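Thymocyte nuclear protein 1 (Leishmania major, PDB 2AR1) is of unknown function but carries an EVE domain of the PUA clan, so it probably binds nucleic acid, perhaps recognising modified bases. Local coordinates at residues A[17-22]-A[62-67]; A[25-30]-A[68-73]; A[76-81]-A[124-129]; A[83-88]-A[114-119]. All blocks are in the same frame, centred on the assembly; numbering follows the deposited sequence.

Contact 1: A[17-22]-A[62-67]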
# COMPACT_ATOMS: atom_id res chain seq x y z
N GLU A 17 12.16 8.58 13.54
CA GLU A 17 12.41 7.92 14.82
C GLU A 17 11.11 7.30 15.31
O GLU A 17 11.15 6.43 16.15
CB GLU A 17 12.99 8.89 15.85
CG GLU A 17 12.04 10.00 16.33
CD GLU A 17 12.16 11.30 15.56
OE1 GLU A 17 12.37 11.28 14.33
OE2 GLU A 17 12.04 12.35 16.21
N ASP A 18 9.97 7.73 14.73
CA ASP A 18 8.67 7.23 15.09
C ASP A 18 8.12 6.42 13.91
O ASP A 18 8.40 6.78 12.78
CB ASP A 18 7.68 8.39 15.31
CG ASP A 18 7.98 9.16 16.60
OD1 ASP A 18 8.44 8.50 17.56
OD2 ASP A 18 7.68 10.38 16.63
N ILE A 19 7.44 5.31 14.22
CA ILE A 19 6.84 4.44 13.24
C ILE A 19 5.62 5.17 12.68
O ILE A 19 4.86 5.72 13.42
CB ILE A 19 6.37 3.08 13.93
CG1 ILE A 19 7.55 2.24 14.50
CG2 ILE A 19 5.54 2.21 13.01
CD1 ILE A 19 8.46 1.83 13.49
N HIS A 20 5.50 5.20 11.36
CA HIS A 20 4.34 5.78 10.66
C HIS A 20 3.54 4.72 9.91
O HIS A 20 3.96 3.56 9.79
CB HIS A 20 4.79 6.91 9.78
CG HIS A 20 5.49 7.98 10.56
ND1 HIS A 20 4.91 8.62 11.63
CD2 HIS A 20 6.78 8.39 10.53
CE1 HIS A 20 5.79 9.44 12.18
NE2 HIS A 20 6.94 9.31 11.54
N TYR A 21 2.39 5.11 9.40
CA TYR A 21 1.41 4.14 8.94
C TYR A 21 0.94 4.55 7.59
O TYR A 21 0.74 5.78 7.35
CB TYR A 21 0.17 4.04 9.89
CG TYR A 21 0.64 3.97 11.36
CD1 TYR A 21 0.84 5.11 12.09
CD2 TYR A 21 0.80 2.73 12.04
CE1 TYR A 21 1.25 5.11 13.41
CE2 TYR A 21 1.18 2.74 13.32
CZ TYR A 21 1.44 3.89 14.04
OH TYR A 21 1.90 3.83 15.37
N TRP A 22 0.67 3.58 6.73
CA TRP A 22 0.24 3.83 5.33
C TRP A 22 -0.71 2.79 4.82
O TRP A 22 -0.77 1.67 5.37
CB TRP A 22 1.46 3.80 4.41
CG TRP A 22 2.60 4.68 4.90
CD1 TRP A 22 3.61 4.32 5.73
CD2 TRP A 22 2.84 6.08 4.57
NE1 TRP A 22 4.47 5.39 5.94
CE2 TRP A 22 4.02 6.47 5.23
CE3 TRP A 22 2.17 7.01 3.76
CZ2 TRP A 22 4.52 7.74 5.14
CZ3 TRP A 22 2.67 8.24 3.66
CH2 TRP A 22 3.85 8.62 4.34
N GLY A 62 10.51 0.22 8.67
CA GLY A 62 9.73 -0.10 9.86
C GLY A 62 8.32 0.45 9.85
O GLY A 62 7.45 0.04 10.64
N ASP A 63 8.06 1.43 8.98
CA ASP A 63 6.67 1.85 8.82
C ASP A 63 5.62 0.73 8.47
O ASP A 63 5.90 -0.25 7.73
CB ASP A 63 6.59 2.95 7.74
CG ASP A 63 7.04 4.31 8.21
OD1 ASP A 63 7.47 4.52 9.39
OD2 ASP A 63 7.09 5.20 7.33
N LYS A 64 4.45 0.91 9.04
CA LYS A 64 3.42 -0.16 8.98
C LYS A 64 2.59 0.11 7.77
O LYS A 64 2.33 1.27 7.43
CB LYS A 64 2.61 -0.18 10.28
CG LYS A 64 3.33 -0.54 11.53
CD LYS A 64 4.02 -1.88 11.37
CE LYS A 64 4.08 -2.75 12.60
NZ LYS A 64 4.10 -4.18 12.13
N VAL A 65 2.05 -0.94 7.13
CA VAL A 65 1.32 -0.84 5.90
C VAL A 65 0.05 -1.71 5.92
O VAL A 65 0.15 -2.91 6.19
CB VAL A 65 2.22 -1.31 4.74
CG1 VAL A 65 1.40 -1.50 3.50
CG2 VAL A 65 3.28 -0.35 4.46
N LEU A 66 -1.09 -1.10 5.66
CA LEU A 66 -2.40 -1.79 5.31
C LEU A 66 -2.32 -2.18 3.87
O LEU A 66 -2.15 -1.33 3.00
CB LEU A 66 -3.59 -0.91 5.60
CG LEU A 66 -3.69 -0.40 7.02
CD1 LEU A 66 -4.72 0.68 7.21
CD2 LEU A 66 -3.88 -1.54 7.99
N PHE A 67 -2.48 -3.50 3.62
CA PHE A 67 -2.47 -4.01 2.27
C PHE A 67 -3.95 -3.98 1.80
O PHE A 67 -4.78 -4.76 2.28
CB PHE A 67 -1.92 -5.42 2.25
CG PHE A 67 -1.52 -5.89 0.88
CD1 PHE A 67 -2.43 -6.22 -0.06
CD2 PHE A 67 -0.16 -6.02 0.57
CE1 PHE A 67 -2.03 -6.64 -1.35
CE2 PHE A 67 0.27 -6.51 -0.70
CZ PHE A 67 -0.66 -6.78 -1.67

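Contact 2: A[25-30]-A[68-73]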
# COMPACT_ATOMS: atom_id res chain seq x y z
N LYS A 25 -2.58 0.37 -2.13
CA LYS A 25 -3.60 -0.29 -2.93
C LYS A 25 -2.93 -1.22 -3.95
O LYS A 25 -1.89 -0.87 -4.54
CB LYS A 25 -4.43 0.75 -3.68
CG LYS A 25 -5.30 1.57 -2.81
CD LYS A 25 -6.28 2.30 -3.66
CE LYS A 25 -6.62 3.62 -3.14
NZ LYS A 25 -7.71 4.11 -4.09
N SER A 26 -3.54 -2.40 -4.16
CA SER A 26 -3.04 -3.34 -5.16
C SER A 26 -4.22 -4.07 -5.72
O SER A 26 -5.11 -4.41 -4.95
CB SER A 26 -1.99 -4.31 -4.58
OG SER A 26 -1.34 -4.98 -5.64
N GLU A 27 -4.25 -4.32 -7.02
CA GLU A 27 -5.39 -5.08 -7.57
C GLU A 27 -5.06 -6.57 -7.41
O GLU A 27 -4.03 -7.03 -7.95
CB GLU A 27 -5.65 -4.74 -9.00
CG GLU A 27 -6.06 -3.20 -9.15
CD GLU A 27 -6.34 -2.76 -10.58
OE1 GLU A 27 -6.25 -3.58 -11.51
OE2 GLU A 27 -6.67 -1.56 -10.74
N PRO A 28 -5.88 -7.31 -6.66
CA PRO A 28 -5.41 -8.68 -6.34
C PRO A 28 -5.26 -9.69 -7.47
O PRO A 28 -4.63 -10.71 -7.28
CB PRO A 28 -6.48 -9.23 -5.38
CG PRO A 28 -7.64 -8.40 -5.56
CD PRO A 28 -7.17 -7.04 -6.02
N HIS A 29 -5.84 -9.45 -8.63
CA HIS A 29 -5.63 -10.35 -9.75
C HIS A 29 -4.24 -10.11 -10.38
O HIS A 29 -3.76 -10.92 -11.16
CB HIS A 29 -6.73 -10.17 -10.79
CG HIS A 29 -6.63 -8.89 -11.55
ND1 HIS A 29 -6.73 -7.67 -10.94
CD2 HIS A 29 -6.47 -8.65 -12.88
CE1 HIS A 29 -6.63 -6.73 -11.86
NE2 HIS A 29 -6.46 -7.29 -13.04
N LYS A 30 -3.61 -9.01 -10.00
CA LYS A 30 -2.24 -8.68 -10.40
C LYS A 30 -1.28 -9.03 -9.30
O LYS A 30 -0.31 -9.75 -9.54
CB LYS A 30 -2.10 -7.19 -10.70
CG LYS A 30 -2.62 -6.75 -12.06
CD LYS A 30 -2.49 -5.26 -12.26
CE LYS A 30 -3.40 -4.78 -13.36
NZ LYS A 30 -3.19 -3.28 -13.62
N TYR A 68 -4.26 -3.16 0.83
CA TYR A 68 -5.63 -2.93 0.41
C TYR A 68 -5.83 -3.46 -0.97
O TYR A 68 -5.15 -3.03 -1.89
CB TYR A 68 -5.96 -1.42 0.44
CG TYR A 68 -7.39 -1.06 0.10
CD1 TYR A 68 -7.78 -0.89 -1.20
CD2 TYR A 68 -8.35 -0.91 1.10
CE1 TYR A 68 -9.07 -0.52 -1.54
CE2 TYR A 68 -9.66 -0.57 0.78
CZ TYR A 68 -10.03 -0.43 -0.54
OH TYR A 68 -11.34 -0.10 -0.82
N HIS A 69 -6.80 -4.39 -1.12
CA HIS A 69 -7.23 -4.86 -2.43
C HIS A 69 -8.24 -3.93 -3.07
O HIS A 69 -9.33 -3.68 -2.51
CB HIS A 69 -7.88 -6.25 -2.30
CG HIS A 69 -6.91 -7.33 -2.01
ND1 HIS A 69 -7.32 -8.64 -1.77
CD2 HIS A 69 -5.56 -7.35 -1.93
CE1 HIS A 69 -6.27 -9.39 -1.58
NE2 HIS A 69 -5.18 -8.66 -1.70
N SER A 70 -7.87 -3.40 -4.25
CA SER A 70 -8.68 -2.50 -5.02
C SER A 70 -9.16 -3.13 -6.31
O SER A 70 -8.60 -4.16 -6.76
CB SER A 70 -7.89 -1.20 -5.33
OG SER A 70 -6.65 -1.51 -5.96
N ASN A 71 -10.24 -2.54 -6.87
CA ASN A 71 -10.68 -2.88 -8.21
C ASN A 71 -10.96 -4.39 -8.28
O ASN A 71 -10.45 -5.15 -9.12
CB ASN A 71 -9.60 -2.45 -9.23
CG ASN A 71 -10.09 -2.55 -10.68
OD1 ASN A 71 -10.81 -1.68 -11.16
ND2 ASN A 71 -9.69 -3.63 -11.37
N THR A 72 -11.81 -4.83 -7.36
CA THR A 72 -12.12 -6.25 -7.23
C THR A 72 -13.51 -6.41 -6.63
O THR A 72 -14.06 -5.43 -6.14
CB THR A 72 -10.99 -6.98 -6.36
OG1 THR A 72 -11.20 -8.39 -6.38
CG2 THR A 72 -10.93 -6.48 -4.90
N LYS A 73 -14.03 -7.64 -6.60
CA LYS A 73 -15.33 -7.93 -6.00
C LYS A 73 -15.45 -7.58 -4.53
O LYS A 73 -16.50 -7.17 -4.08
CB LYS A 73 -15.65 -9.43 -6.17
CG LYS A 73 -17.13 -9.81 -5.90
CD LYS A 73 -17.32 -11.27 -6.27
CE LYS A 73 -16.57 -12.22 -5.33
NZ LYS A 73 -17.15 -13.60 -5.41
O HOH W 1 -8.51 -7.37 -8.91

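Contact 3: A[76-81]-A[124-129]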
# COMPACT_ATOMS: atom_id res chain seq x y z
N GLY A 76 -11.09 -4.08 0.05
CA GLY A 76 -10.91 -3.74 1.43
C GLY A 76 -9.49 -4.10 1.84
O GLY A 76 -8.63 -4.42 0.99
N VAL A 77 -9.23 -4.02 3.14
CA VAL A 77 -7.92 -4.39 3.73
C VAL A 77 -7.76 -5.93 3.87
O VAL A 77 -8.58 -6.59 4.58
CB VAL A 77 -7.64 -3.70 5.05
CG1 VAL A 77 -6.28 -4.00 5.60
CG2 VAL A 77 -7.71 -2.13 4.83
N ALA A 78 -6.77 -6.41 3.16
CA ALA A 78 -6.47 -7.89 3.09
C ALA A 78 -5.41 -8.43 4.07
O ALA A 78 -5.31 -9.63 4.33
CB ALA A 78 -5.98 -8.16 1.73
N GLY A 79 -4.66 -7.53 4.62
CA GLY A 79 -3.49 -7.90 5.48
C GLY A 79 -2.61 -6.74 5.76
O GLY A 79 -2.96 -5.59 5.57
N LEU A 80 -1.43 -7.07 6.18
CA LEU A 80 -0.48 -6.13 6.71
C LEU A 80 0.90 -6.40 6.11
O LEU A 80 1.30 -7.55 5.87
CB LEU A 80 -0.39 -6.28 8.25
CG LEU A 80 -1.66 -6.02 9.07
CD1 LEU A 80 -1.33 -6.07 10.50
CD2 LEU A 80 -2.18 -4.60 8.74
N ALA A 81 1.61 -5.29 5.87
CA ALA A 81 2.99 -5.34 5.48
C ALA A 81 3.82 -4.33 6.31
O ALA A 81 3.30 -3.60 7.17
CB ALA A 81 3.15 -5.06 4.01
N ASP A 124 -7.93 -13.51 7.55
CA ASP A 124 -8.76 -14.63 7.07
C ASP A 124 -9.80 -14.24 6.00
O ASP A 124 -10.09 -15.01 5.07
CB ASP A 124 -9.49 -15.32 8.23
CG ASP A 124 -8.59 -15.99 9.27
OD1 ASP A 124 -7.33 -15.94 9.24
OD2 ASP A 124 -9.25 -16.49 10.20
N THR A 125 -10.38 -13.05 6.15
CA THR A 125 -11.29 -12.52 5.16
C THR A 125 -10.94 -11.05 5.11
O THR A 125 -10.35 -10.48 6.07
CB THR A 125 -12.75 -12.69 5.52
OG1 THR A 125 -13.03 -12.01 6.75
CG2 THR A 125 -13.05 -14.17 5.68
N VAL A 126 -11.16 -10.49 3.95
CA VAL A 126 -10.89 -9.07 3.73
C VAL A 126 -11.80 -8.28 4.65
O VAL A 126 -12.95 -8.61 4.90
CB VAL A 126 -11.14 -8.68 2.28
CG1 VAL A 126 -10.95 -7.18 2.06
CG2 VAL A 126 -10.21 -9.35 1.33
N LEU A 127 -11.27 -7.20 5.18
CA LEU A 127 -12.09 -6.22 5.92
C LEU A 127 -12.68 -5.23 4.90
O LEU A 127 -11.95 -4.42 4.35
CB LEU A 127 -11.21 -5.54 6.95
CG LEU A 127 -11.85 -4.52 7.87
CD1 LEU A 127 -12.95 -5.20 8.74
CD2 LEU A 127 -10.89 -3.74 8.71
N THR A 128 -13.99 -5.33 4.65
CA THR A 128 -14.48 -4.73 3.46
C THR A 128 -14.49 -3.21 3.55
O THR A 128 -14.55 -2.63 4.66
CB THR A 128 -15.94 -5.12 3.18
OG1 THR A 128 -16.77 -4.78 4.33
CG2 THR A 128 -15.99 -6.61 2.89
N LEU A 129 -14.51 -2.61 2.36
CA LEU A 129 -14.62 -1.14 2.21
C LEU A 129 -15.90 -0.64 2.88
O LEU A 129 -15.84 0.39 3.59
CB LEU A 129 -14.46 -0.72 0.78
CG LEU A 129 -14.57 0.78 0.69
CD1 LEU A 129 -13.36 1.53 1.02
CD2 LEU A 129 -15.13 1.09 -0.68

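Contact 4: A[83-88]-A[114-119]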
# COMPACT_ATOMS: atom_id res chain seq x y z
N VAL A 83 7.43 -1.62 5.80
CA VAL A 83 8.46 -1.14 4.90
C VAL A 83 9.84 -1.70 5.33
O VAL A 83 10.27 -1.59 6.51
CB VAL A 83 8.47 0.43 4.90
CG1 VAL A 83 9.66 0.99 4.11
CG2 VAL A 83 7.11 0.92 4.36
N VAL A 84 10.58 -2.30 4.38
CA VAL A 84 11.94 -2.75 4.68
C VAL A 84 13.14 -2.11 3.93
O VAL A 84 14.27 -2.34 4.28
CB VAL A 84 12.10 -4.30 4.63
CG1 VAL A 84 11.15 -4.93 5.66
CG2 VAL A 84 11.82 -4.81 3.24
N ARG A 85 12.87 -1.29 2.92
CA ARG A 85 13.91 -0.49 2.32
C ARG A 85 13.33 0.85 1.88
O ARG A 85 12.22 0.91 1.35
CB ARG A 85 14.48 -1.15 1.09
CG ARG A 85 15.84 -0.51 0.73
CD ARG A 85 16.38 -0.79 -0.65
NE ARG A 85 17.77 -0.30 -0.79
CZ ARG A 85 18.13 0.98 -0.97
NH1 ARG A 85 17.23 2.01 -1.01
NH2 ARG A 85 19.43 1.25 -1.12
N LEU A 86 14.14 1.90 2.02
CA LEU A 86 13.76 3.19 1.53
C LEU A 86 13.67 3.30 0.01
O LEU A 86 14.29 2.55 -0.70
CB LEU A 86 14.78 4.21 2.00
CG LEU A 86 14.93 4.51 3.48
CD1 LEU A 86 16.02 5.50 3.65
CD2 LEU A 86 13.66 5.06 4.06
N ALA A 87 12.95 4.33 -0.46
CA ALA A 87 12.63 4.49 -1.87
C ALA A 87 13.86 4.54 -2.80
O ALA A 87 14.92 5.14 -2.48
CB ALA A 87 11.73 5.70 -2.06
N TYR A 88 13.78 3.80 -3.89
CA TYR A 88 14.80 3.77 -4.89
C TYR A 88 14.12 3.75 -6.24
O TYR A 88 12.91 3.60 -6.31
CB TYR A 88 15.69 2.54 -4.70
CG TYR A 88 15.03 1.17 -4.74
CD1 TYR A 88 14.36 0.66 -3.64
CD2 TYR A 88 15.14 0.36 -5.88
CE1 TYR A 88 13.77 -0.61 -3.68
CE2 TYR A 88 14.54 -0.89 -5.94
CZ TYR A 88 13.88 -1.37 -4.82
OH TYR A 88 13.31 -2.66 -4.87
N MET A 114 10.30 3.58 -5.60
CA MET A 114 9.55 2.58 -4.88
C MET A 114 10.33 2.10 -3.66
O MET A 114 11.55 2.05 -3.67
CB MET A 114 9.25 1.40 -5.76
CG MET A 114 10.44 0.63 -6.19
SD MET A 114 10.16 -0.55 -7.49
CE MET A 114 11.78 -1.27 -7.72
N VAL A 115 9.56 1.73 -2.64
CA VAL A 115 10.07 1.02 -1.47
C VAL A 115 9.96 -0.48 -1.64
O VAL A 115 9.39 -0.96 -2.62
CB VAL A 115 9.38 1.44 -0.16
CG1 VAL A 115 9.51 2.98 0.05
CG2 VAL A 115 7.88 1.14 -0.21
N ASP A 116 10.66 -1.19 -0.75
CA ASP A 116 10.43 -2.66 -0.55
C ASP A 116 9.59 -2.85 0.67
O ASP A 116 9.74 -2.15 1.65
CB ASP A 116 11.73 -3.41 -0.34
CG ASP A 116 12.54 -3.61 -1.63
OD1 ASP A 116 12.07 -3.20 -2.73
OD2 ASP A 116 13.66 -4.18 -1.51
N VAL A 117 8.68 -3.85 0.62
CA VAL A 117 7.85 -4.15 1.79
C VAL A 117 7.97 -5.62 2.09
O VAL A 117 8.35 -6.40 1.22
CB VAL A 117 6.38 -3.80 1.65
CG1 VAL A 117 6.16 -2.32 1.46
CG2 VAL A 117 5.71 -4.56 0.51
N LYS A 118 7.67 -5.94 3.33
CA LYS A 118 7.69 -7.32 3.79
C LYS A 118 6.28 -7.72 4.22
O LYS A 118 5.49 -6.88 4.68
CB LYS A 118 8.72 -7.59 4.91
CG LYS A 118 8.30 -7.22 6.32
CD LYS A 118 9.24 -7.91 7.32
CE LYS A 118 9.43 -7.08 8.56
NZ LYS A 118 10.12 -7.91 9.64
N PHE A 119 5.90 -8.96 3.96
CA PHE A 119 4.69 -9.51 4.44
C PHE A 119 4.66 -9.51 5.96
O PHE A 119 5.67 -9.92 6.57
CB PHE A 119 4.65 -11.02 4.07
CG PHE A 119 3.45 -11.71 4.63
CD1 PHE A 119 2.19 -11.52 4.07
CD2 PHE A 119 3.60 -12.56 5.71
CE1 PHE A 119 1.09 -12.16 4.62
CE2 PHE A 119 2.49 -13.18 6.27
CZ PHE A 119 1.29 -13.02 5.72

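Contact 1: A[17-22]-A[62-67]
Strands 21-26 and 64-69 run parallel in the mixed sheet of the EVE domain, and their pairing begins with Y21 beside K64 and W22 beside V65. In the backbone ladder K64 N bonds to H20 O at 2.8 Å, L66 N to W22 O at 2.8 Å, and W22 N to K64 O at 2.9 Å, the last bent to 136°. Just before the strands, the D63 side chain extends the ladder, bridging two residues. With CG anti to its own carbonyl carbon (chi1 -77°), D63 takes H20 N on OD1 at 2.9 Å and the indole NE1 of W22 on OD2 at 3.0 Å. Both donors approach from above the carboxylate plane. OD2 lies almost in the indole plane, and the W22 bond is nearly straight (169°). I19 CD1 rests on G62 O at 3.5 Å, and the CG2 branch of I19 touches K64 CG. Y21 meets K64 CB through CD2, while its ring also packs against Y159 of helix 156-169. D63 OD2 also accepts S60 N, and these three N-H groups probably favour the ionised carboxylate; the NE1 bond helps set the indole rotation.

Contact 2: A[25-30]-A[68-73]
P28 sets the CB corner of its ring over the centre of the H69 imidazole: P28 CB sits 3.7 Å from the ring centroid of H69 and only 7° off the ring normal, a CH-pi contact. The same proline reaches T72 CB with CG at 3.7 Å and S70 O with CD at 3.3 Å, so it touches H69, S70 and T72 together. Next to it the carboxylate of E27 stacks on the side-chain amide of N71, the planes 20° apart, with E27 OE2 3.4 Å from N71 CB. On the face that holds K25 and Y68, K25 CG touches the tyrosine ring at CD1. These side chains are positioned by the last rungs of the parallel pairing, in which S26 N bonds to Y68 O at 2.9 Å and S70 N to S26 O at 3.0 Å. Past the strand ends, a water bridges H29 ND1 and N71 O. P28 lies within a turn closed by K30 N on E27 O. H69 NE2 accepts I33 N, which fixes the ring beneath the proline. Outward, Y68 packs on helices 129-132 and 142-145, K25 NZ reaches R147 O, and H69 leans on A78 of strand 76-89.

Contact 3: A[76-81]-A[124-129]
V77 and L127 form the hydrogen-bonded pair that joins the beginning of strand 76-89 to the end of strand 113-128, two antiparallel neighbours. Two backbone bonds define it. L127 N gives V77 O a nearly straight bond of 2.8 Å (169°), whereas the return bond from V77 N to L127 O, at 3.0 Å, is bent to 135°. Weaker CA-H...O contacts reinforce both acceptors: G76 CA lies 3.2 Å from L127 O, and V126 CA lies 3.5 Å from V77 O. Each carbonyl oxygen therefore meets an N-H and a CA-H from the opposite strand.

The remaining contacts are apolar. V126 turns CG1 anti to its backbone N (chi1 176°) and sets that methyl against the backbone of G76, 3.4 Å from G76 C. Its other branch, CG2, is 4.4 Å from A78 CB. V77 and L127 face the same side of the sheet and meet CB to CB, also at 4.4 Å, and L127 goes on to pack against I162 and M165 of helix 156-169. G76 pairs with T128 at a CA-CA distance of 4.2 Å; at this close approach L127 O, T128 CA and V126 CG1 take up the place a CB would need, and the backbone angles of G76 by themselves call for glycine.

T128 is at the same time the N-cap of helix 129-132, its OG1 accepting E131 N, while the chain turns a corner at D124 and T125. Polar bonding across the contact is thus confined to the backbone and ends where the helix begins. The side chains add only van der Waals packing, close enough for a methyl to lie directly on the peptide of a glycine.

Contact 4: A[83-88]-A[114-119]
The ring of Y88 carries M114 CG over one face, 4.2 Å above the plane and toward the rim, while L86 O and D116 OD1 lie at its edge in the ring plane. The methionine chain runs extended beyond CG, and its terminal CE touches Y88 CE2 at 3.3 Å; M114 SD stands 5.1 Å from the Y88 ring centroid in an oblique Met-aromatic contact. At the phenol end, Y88 OH donates a short bond of 2.5 Å to D116 OD1. The oxygen is met on its syn side, and ring and carboxylate planes are 86° apart, so the carboxylate stands almost perpendicular to the ring whose edge it faces. In Y88 a chi1 of 59° places CG between the backbone N and the carbonyl carbon. The ring lies beside M114 and D116, and P43 of strand 41-43 touches all three residues.

Backbone bonds hold both ends. Y88 N bonds to M114 O at 2.8 Å, and M114 N bonds to Y88 O at 2.7 Å. Farther along, V84 N reaches D116 O at 2.9 Å, and R85 N makes a weak second bond to the same oxygen. D116 N returns a weak bond to R85 O. Beside this, the CG1 branch of V84 crosses K118 at about a right angle, 3.7 Å from K118 CB.

V84 and R85 both facing D116 is a classic beta bulge, and the register slips once more before Y88. Together with the corner at R85, these irregularities belong to a long, bent antiparallel pair within the mixed sheet of the PUA-like EVE fold.

How the contacts relate
From the N terminus, the first strand runs through contacts 1 and 2, and strand 64-69 returns beside it after two intervening helices. Their segments therefore alternate along the chain, closing loops of about 40 residues whose contact centres lie about 20 Å apart. The next strand, 76-89, enters through contact 3 and leaves through contact 4, and strand 113-128 pairs with it in reverse order, so contact 4 lies within the loop of contact 3. Strand 64-69, with the loop just before it, pairs with strand 76-89: F67 O and V65 O meet A78 N and A81 N respectively, H69 N meets G76 O, and G62 and D63 meet V83. The four contacts tie the central strands into one sheet.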